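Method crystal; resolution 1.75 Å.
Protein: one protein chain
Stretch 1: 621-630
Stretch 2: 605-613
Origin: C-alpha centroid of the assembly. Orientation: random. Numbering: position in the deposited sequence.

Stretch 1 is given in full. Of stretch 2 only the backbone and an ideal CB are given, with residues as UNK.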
ATOM      1  N   GLU A 621     -12.925 -30.292  -6.910  1.00 15.51           N
ATOM      2  CA  GLU A 621     -11.768 -29.454  -7.224  1.00 14.34           C
ATOM      3  C   GLU A 621     -11.872 -28.175  -6.408  1.00 13.17           C
ATOM      4  O   GLU A 621     -12.932 -27.877  -5.852  1.00 14.78           O
ATOM      5  CB  GLU A 621     -11.698 -29.120  -8.718  1.00 15.56           C
ATOM      6  CG  GLU A 621     -12.792 -28.159  -9.184  1.00 17.14           C
ATOM      7  CD  GLU A 621     -12.814 -27.970 -10.695  1.00 21.89           C
ATOM      8  OE1 GLU A 621     -12.034 -28.653 -11.398  1.00 18.72           O
ATOM      9  OE2 GLU A 621     -13.620 -27.143 -11.180  1.00 19.58           O
ATOM     10  N   TYR A 622     -10.779 -27.421  -6.328  1.00 12.44           N
ATOM     11  CA  TYR A 622     -10.834 -26.104  -5.711  1.00 11.78           C
ATOM     12  C   TYR A 622     -11.433 -25.082  -6.668  1.00 11.92           C
ATOM     13  O   TYR A 622     -11.289 -25.180  -7.883  1.00 11.77           O
ATOM     14  CB  TYR A 622      -9.448 -25.630  -5.274  1.00 11.13           C
ATOM     15  CG  TYR A 622      -8.883 -26.362  -4.082  1.00 13.77           C
ATOM     16  CD1 TYR A 622      -9.193 -25.962  -2.789  1.00 16.72           C
ATOM     17  CD2 TYR A 622      -8.028 -27.448  -4.251  1.00 14.01           C
ATOM     18  CE1 TYR A 622      -8.672 -26.623  -1.688  1.00 19.00           C
ATOM     19  CE2 TYR A 622      -7.489 -28.114  -3.153  1.00 16.23           C
ATOM     20  CZ  TYR A 622      -7.820 -27.696  -1.878  1.00 19.58           C
ATOM     21  OH  TYR A 622      -7.306 -28.353  -0.785  1.00 20.79           O
ATOM     22  N   PHE A 623     -12.099 -24.088  -6.104  1.00 12.76           N
ATOM     23  CA  PHE A 623     -12.684 -23.031  -6.906  1.00 11.24           C
ATOM     24  C   PHE A 623     -12.832 -21.835  -5.987  1.00 11.81           C
ATOM     25  O   PHE A 623     -12.304 -21.839  -4.868  1.00 10.44           O
ATOM     26  CB  PHE A 623     -14.027 -23.472  -7.505  1.00 12.31           C
ATOM     27  CG  PHE A 623     -14.513 -22.605  -8.650  1.00 12.82           C
ATOM     28  CD1 PHE A 623     -13.736 -22.430  -9.786  1.00 15.62           C
ATOM     29  CD2 PHE A 623     -15.749 -21.980  -8.584  1.00 15.17           C
ATOM     30  CE1 PHE A 623     -14.178 -21.638 -10.839  1.00 15.51           C
ATOM     31  CE2 PHE A 623     -16.204 -21.193  -9.631  1.00 15.93           C
ATOM     32  CZ  PHE A 623     -15.415 -21.022 -10.758  1.00 15.68           C
ATOM     33  N   ILE A 624     -13.545 -20.824  -6.461  1.00 10.72           N
ATOM     34  CA  ILE A 624     -13.749 -19.593  -5.717  1.00 10.31           C
ATOM     35  C   ILE A 624     -14.324 -19.870  -4.329  1.00 11.09           C
ATOM     36  O   ILE A 624     -15.301 -20.611  -4.193  1.00 11.31           O
ATOM     37  CB  ILE A 624     -14.697 -18.660  -6.493  1.00 11.65           C
ATOM     38  CG1 ILE A 624     -14.062 -18.243  -7.824  1.00 10.37           C
ATOM     39  CG2 ILE A 624     -15.092 -17.465  -5.643  1.00 13.58           C
ATOM     40  CD1 ILE A 624     -15.021 -17.465  -8.736  1.00 13.47           C
ATOM     41  N   GLY A 625     -13.706 -19.294  -3.301  1.00 12.41           N
ATOM     42  CA  GLY A 625     -14.160 -19.528  -1.945  1.00 11.86           C
ATOM     43  C   GLY A 625     -13.601 -18.522  -0.969  1.00 10.84           C
ATOM     44  O   GLY A 625     -13.200 -17.428  -1.359  1.00 11.34           O
ATOM     45  N   THR A 626     -13.579 -18.890   0.309  1.00 11.04           N
ATOM     46  CA  THR A 626     -13.207 -17.928   1.344  1.00 11.95           C
ATOM     47  C   THR A 626     -12.242 -18.471   2.398  1.00  9.98           C
ATOM     48  O   THR A 626     -12.211 -17.964   3.514  1.00 10.67           O
ATOM     49  CB  THR A 626     -14.458 -17.402   2.092  1.00 13.25           C
ATOM     50  OG1 THR A 626     -15.119 -18.493   2.749  1.00 14.27           O
ATOM     51  CG2 THR A 626     -15.429 -16.718   1.128  1.00 16.81           C
ATOM     52  N   THR A 627     -11.451 -19.483   2.056  1.00 10.04           N
ATOM     53  CA  THR A 627     -10.558 -20.099   3.051  1.00  9.15           C
ATOM     54  C   THR A 627      -9.577 -19.111   3.699  1.00  9.18           C
ATOM     55  O   THR A 627      -9.458 -19.056   4.927  1.00  9.45           O
ATOM     56  CB  THR A 627      -9.769 -21.263   2.431  1.00 13.14           C
ATOM     57  OG1 THR A 627     -10.681 -22.321   2.124  1.00 14.85           O
ATOM     58  CG2 THR A 627      -8.712 -21.790   3.406  1.00 12.20           C
ATOM     59  N   LEU A 628      -8.882 -18.319   2.892  1.00  8.43           N
ATOM     60  CA  LEU A 628      -7.865 -17.430   3.454  1.00  8.54           C
ATOM     61  C   LEU A 628      -8.480 -16.261   4.241  1.00 10.57           C
ATOM     62  O   LEU A 628      -8.010 -15.911   5.325  1.00  9.16           O
ATOM     63  CB  LEU A 628      -6.944 -16.901   2.352  1.00  9.38           C
ATOM     64  CG  LEU A 628      -6.198 -17.978   1.564  1.00 12.00           C
ATOM     65  CD1 LEU A 628      -5.235 -17.333   0.572  1.00 10.82           C
ATOM     66  CD2 LEU A 628      -5.453 -18.949   2.487  1.00 13.82           C
ATOM     67  N   THR A 629      -9.538 -15.670   3.708  1.00  7.81           N
ATOM     68  CA  THR A 629     -10.226 -14.605   4.424  1.00  7.56           C
ATOM     69  C   THR A 629     -10.852 -15.142   5.712  1.00  9.92           C
ATOM     70  O   THR A 629     -10.864 -14.458   6.734  1.00 10.61           O
ATOM     71  CB  THR A 629     -11.282 -13.947   3.530  1.00 11.35           C
ATOM     72  OG1 THR A 629     -10.613 -13.295   2.442  1.00 10.14           O
ATOM     73  CG2 THR A 629     -12.083 -12.914   4.304  1.00 11.63           C
ATOM     74  N   SER A 630     -11.348 -16.378   5.672  1.00 10.37           N
ATOM     75  CA  SER A 630     -11.930 -16.985   6.865  1.00 10.44           C
ATOM     76  C   SER A 630     -10.871 -17.216   7.938  1.00 12.99           C
ATOM     77  O   SER A 630     -11.131 -17.054   9.137  1.00 10.26           O
ATOM     78  CB  SER A 630     -12.626 -18.307   6.525  1.00 12.92           C
ATOM     79  OG  SER A 630     -13.780 -18.074   5.730  1.00 14.85           O
ATOM     80  N   UNK A 605     -10.375 -10.474  -4.021  1.00  7.36           N
ATOM     81  CA  UNK A 605     -11.375 -11.368  -3.438  1.00  7.97           C
ATOM     82  C   UNK A 605     -11.599 -12.637  -4.273  1.00  8.38           C
ATOM     83  O   UNK A 605     -11.713 -13.738  -3.728  1.00 10.06           O
ATOM     84  CB  UNK A 605     -12.700 -10.620  -3.277  1.00  7.97           C
ATOM     85  N   UNK A 606     -11.622 -12.492  -5.593  1.00  8.06           N
ATOM     86  CA  UNK A 606     -11.939 -13.623  -6.471  1.00  8.63           C
ATOM     87  C   UNK A 606     -10.867 -14.717  -6.481  1.00 10.25           C
ATOM     88  O   UNK A 606     -11.101 -15.811  -6.998  1.00 11.60           O
ATOM     89  CB  UNK A 606     -12.149 -13.114  -7.899  1.00  8.63           C
ATOM     90  N   UNK A 607      -9.698 -14.429  -5.925  1.00  8.19           N
ATOM     91  CA  UNK A 607      -8.631 -15.416  -5.892  1.00  7.73           C
ATOM     92  C   UNK A 607      -8.672 -16.375  -4.709  1.00  7.78           C
ATOM     93  O   UNK A 607      -7.966 -17.385  -4.707  1.00  8.37           O
ATOM     94  CB  UNK A 607      -7.284 -14.691  -5.893  1.00  7.73           C
ATOM     95  N   UNK A 608      -9.471 -16.061  -3.693  1.00  7.81           N
ATOM     96  CA  UNK A 608      -9.562 -16.923  -2.505  1.00  8.32           C
ATOM     97  C   UNK A 608     -10.296 -18.213  -2.885  1.00 11.25           C
ATOM     98  O   UNK A 608     -11.013 -18.250  -3.893  1.00 10.66           O
ATOM     99  CB  UNK A 608     -10.280 -16.208  -1.358  1.00  8.32           C
ATOM    100  N   UNK A 609     -10.126 -19.265  -2.088  1.00 11.20           N
ATOM    101  CA  UNK A 609     -10.518 -20.598  -2.534  1.00 10.71           C
ATOM    102  C   UNK A 609     -11.274 -21.427  -1.499  1.00 10.37           C
ATOM    103  O   UNK A 609     -11.211 -21.153  -0.306  1.00 11.76           O
ATOM    104  CB  UNK A 609      -9.268 -21.367  -2.965  1.00 10.71           C
ATOM    105  N   UNK A 610     -11.995 -22.435  -1.989  1.00 10.68           N
ATOM    106  CA  UNK A 610     -12.575 -23.503  -1.178  1.00 14.30           C
ATOM    107  C   UNK A 610     -12.587 -24.793  -1.982  1.00 11.55           C
ATOM    108  O   UNK A 610     -12.588 -24.767  -3.218  1.00 13.99           O
ATOM    109  CB  UNK A 610     -13.988 -23.140  -0.718  1.00 14.30           C
ATOM    110  N   UNK A 611     -12.610 -25.921  -1.285  1.00 12.74           N
ATOM    111  CA  UNK A 611     -12.830 -27.200  -1.941  1.00 14.67           C
ATOM    112  C   UNK A 611     -14.304 -27.351  -2.286  1.00 13.87           C
ATOM    113  O   UNK A 611     -15.171 -27.212  -1.419  1.00 15.64           O
ATOM    114  CB  UNK A 611     -12.361 -28.355  -1.055  1.00 14.67           C
ATOM    115  N   UNK A 612     -14.585 -27.634  -3.551  1.00 13.68           N
ATOM    116  CA  UNK A 612     -15.961 -27.819  -4.001  1.00 17.13           C
ATOM    117  C   UNK A 612     -16.195 -29.258  -4.450  1.00 17.08           C
ATOM    118  O   UNK A 612     -15.889 -29.616  -5.582  1.00 18.72           O
ATOM    119  CB  UNK A 612     -16.286 -26.850  -5.139  1.00 17.13           C
ATOM    120  N   UNK A 613     -16.756 -30.067  -3.552  1.00 15.88           N
ATOM    121  CA  UNK A 613     -16.878 -31.510  -3.750  1.00 18.55           C
ATOM    122  C   UNK A 613     -17.718 -31.906  -4.961  1.00 23.89           C
ATOM    123  O   UNK A 613     -17.459 -32.936  -5.590  1.00 24.98           O
ATOM    124  CB  UNK A 613     -17.482 -32.144  -2.495  1.00 18.55           C
TER

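Position 605 opens a short 3-10 turn, and its CA-to-CB bond runs sideways to stretch 1, with no atom of that stretch near the ideal CB. Almost any side chain would fit this view; the deposited one is L605, whose backbone matters more here, since one water donates to both L605 O and G625 O. At 606 the bond points away and the nearest neighbour is I624 CD1, 5.3 Å from the ideal CB, so small or apolar residues suit; it is A606, and I624 CG1 lies 3.9 Å from A606 O. Position 607 also points away into space that stretch 1 leaves empty. Its phi/psi of -86/-14 demands no glycine, yet G607 is deposited.

Position 608 is where stretch 1 dictates most. The bond points toward the start of the helix at 627-630, whose first turn presents backbone NH groups with no partner inside the helix. The ideal CB is already 3.2 Å from G625 O, so a bulky branch at CB would be crowded; a short acceptor suits, Asp best, since Asn could offer only one acceptor oxygen. The residue is D608. With chi1 t, its carboxylate spans two amides: L628 N donates to D608 OD1 and T629 N to D608 OD2, each at 2.9 Å. A water donates to D608 OD2 and also bonds T629 OG1. The backbone joins in, G625 N donating to D608 O at 2.9 Å.

At 609 the strand begins and the bond leads away overall, although the ideal CB sits 3.6 Å from F623 O. Y622 on one flank and T627 and L628 on another offer apolar surface, inviting a large flat or aliphatic side chain. Y609 fills it: T627 CB lies over its ring face, L628 CG packs 3.8 Å from Y609 CE2, and Y622 CD1 meets Y609 CD1 at 3.8 Å. T627 N also donates to Y609 O at 2.9 Å.

Position 610 pairs with F623 through two backbone bonds: the amide N at 610 donates to F623 O and F623 N donates to the carbonyl O at 610, both at 3.0 Å. Beyond its CB lie the amide of T626 and the hydroxyl of T627, and G625 leaves room by lacking a side chain: an ideal CB there would come within 2.4 Å of the CB at 610. Asp or Asn would suit; D610 is found. T626 N donates to D610 OD2 at 2.8 Å, and T627 OG1 is 2.8 Å from D610 OD1.

Position 611 shares a sheet face with Y622, the ideal CB 4.1 Å from Y622 CE1, so aromatic or long aliphatic groups suit. W611 turns its edge to the Y622 ring face and covers E621 CA with its own face.

At 612 the amide N donates to E621 O at 2.8 Å, and the ideal CB lies on the sheet face shared with E621 and F623, 4.7 Å from F623 CB; a long chain with an apolar stem suits. K612 is deposited, and K612 CG packs 3.9 Å from F623 CB. Position 613 points away, unconstrained, and holds A613.

Stretch 2, residues 605-613: LAGDYDWKA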
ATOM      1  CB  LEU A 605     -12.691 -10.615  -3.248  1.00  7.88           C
ATOM      2  CG  LEU A 605     -12.692  -9.697  -2.018  1.00 12.66           C
ATOM      3  CD1 LEU A 605     -13.722  -8.578  -2.167  1.00 13.03           C
ATOM      4  CD2 LEU A 605     -12.989 -10.522  -0.772  1.00 14.50           C
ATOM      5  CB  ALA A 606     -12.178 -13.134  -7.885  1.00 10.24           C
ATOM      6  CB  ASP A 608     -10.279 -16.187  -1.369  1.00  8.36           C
ATOM      7  CG  ASP A 608     -10.021 -16.804   0.004  1.00 10.69           C
ATOM      8  OD1 ASP A 608      -9.326 -17.840   0.102  1.00 12.26           O
ATOM      9  OD2 ASP A 608     -10.534 -16.234   0.991  1.00 10.31           O
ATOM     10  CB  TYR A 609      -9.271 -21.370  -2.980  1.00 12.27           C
ATOM     11  CG  TYR A 609      -8.229 -21.594  -1.892  1.00 11.19           C
ATOM     12  CD1 TYR A 609      -8.320 -22.690  -1.031  1.00 14.07           C
ATOM     13  CD2 TYR A 609      -7.148 -20.732  -1.745  1.00 13.40           C
ATOM     14  CE1 TYR A 609      -7.373 -22.910  -0.047  1.00 15.99           C
ATOM     15  CE2 TYR A 609      -6.186 -20.954  -0.761  1.00 12.20           C
ATOM     16  CZ  TYR A 609      -6.310 -22.043   0.083  1.00 14.69           C
ATOM     17  OH  TYR A 609      -5.372 -22.273   1.064  1.00 16.18           O
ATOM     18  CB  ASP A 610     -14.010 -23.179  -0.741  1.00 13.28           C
ATOM     19  CG  ASP A 610     -14.076 -22.371   0.540  1.00 18.83           C
ATOM     20  OD1 ASP A 610     -13.375 -22.713   1.518  1.00 20.99           O
ATOM     21  OD2 ASP A 610     -14.857 -21.400   0.571  1.00 19.44           O
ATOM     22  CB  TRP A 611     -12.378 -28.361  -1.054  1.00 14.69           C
ATOM     23  CG  TRP A 611     -12.553 -29.707  -1.701  1.00 16.83           C
ATOM     24  CD1 TRP A 611     -13.518 -30.629  -1.424  1.00 18.54           C
ATOM     25  CD2 TRP A 611     -11.743 -30.274  -2.740  1.00 16.52           C
ATOM     26  NE1 TRP A 611     -13.355 -31.744  -2.218  1.00 16.81           N
ATOM     27  CE2 TRP A 611     -12.277 -31.545  -3.036  1.00 18.21           C
ATOM     28  CE3 TRP A 611     -10.623 -29.828  -3.450  1.00 17.32           C
ATOM     29  CZ2 TRP A 611     -11.724 -32.377  -4.015  1.00 19.39           C
ATOM     30  CZ3 TRP A 611     -10.077 -30.655  -4.415  1.00 19.51           C
ATOM     31  CH2 TRP A 611     -10.622 -31.916  -4.684  1.00 19.00           C
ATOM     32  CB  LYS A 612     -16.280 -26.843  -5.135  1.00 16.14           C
ATOM     33  CG  LYS A 612     -16.088 -25.386  -4.748  1.00 17.48           C
ATOM     34  CD  LYS A 612     -17.088 -24.985  -3.677  1.00 26.92           C
ATOM     35  CE  LYS A 612     -16.911 -23.538  -3.267  1.00 33.46           C
ATOM     36  NZ  LYS A 612     -17.861 -23.159  -2.184  1.00 36.20           N
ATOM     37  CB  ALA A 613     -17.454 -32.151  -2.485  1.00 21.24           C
TER
HETATM   38  O   HOH W   1     -13.701 -14.516  -1.857  1.00 14.24           O
HETATM   39  O   HOH W   2     -12.215 -14.207   0.516  1.00 15.15           O
HETATM   40  O   HOH W   3     -14.072 -21.260   3.724  1.00 21.81           O
HETATM   41  O   HOH W   4     -17.220 -20.145   1.163  1.00 41.07           O
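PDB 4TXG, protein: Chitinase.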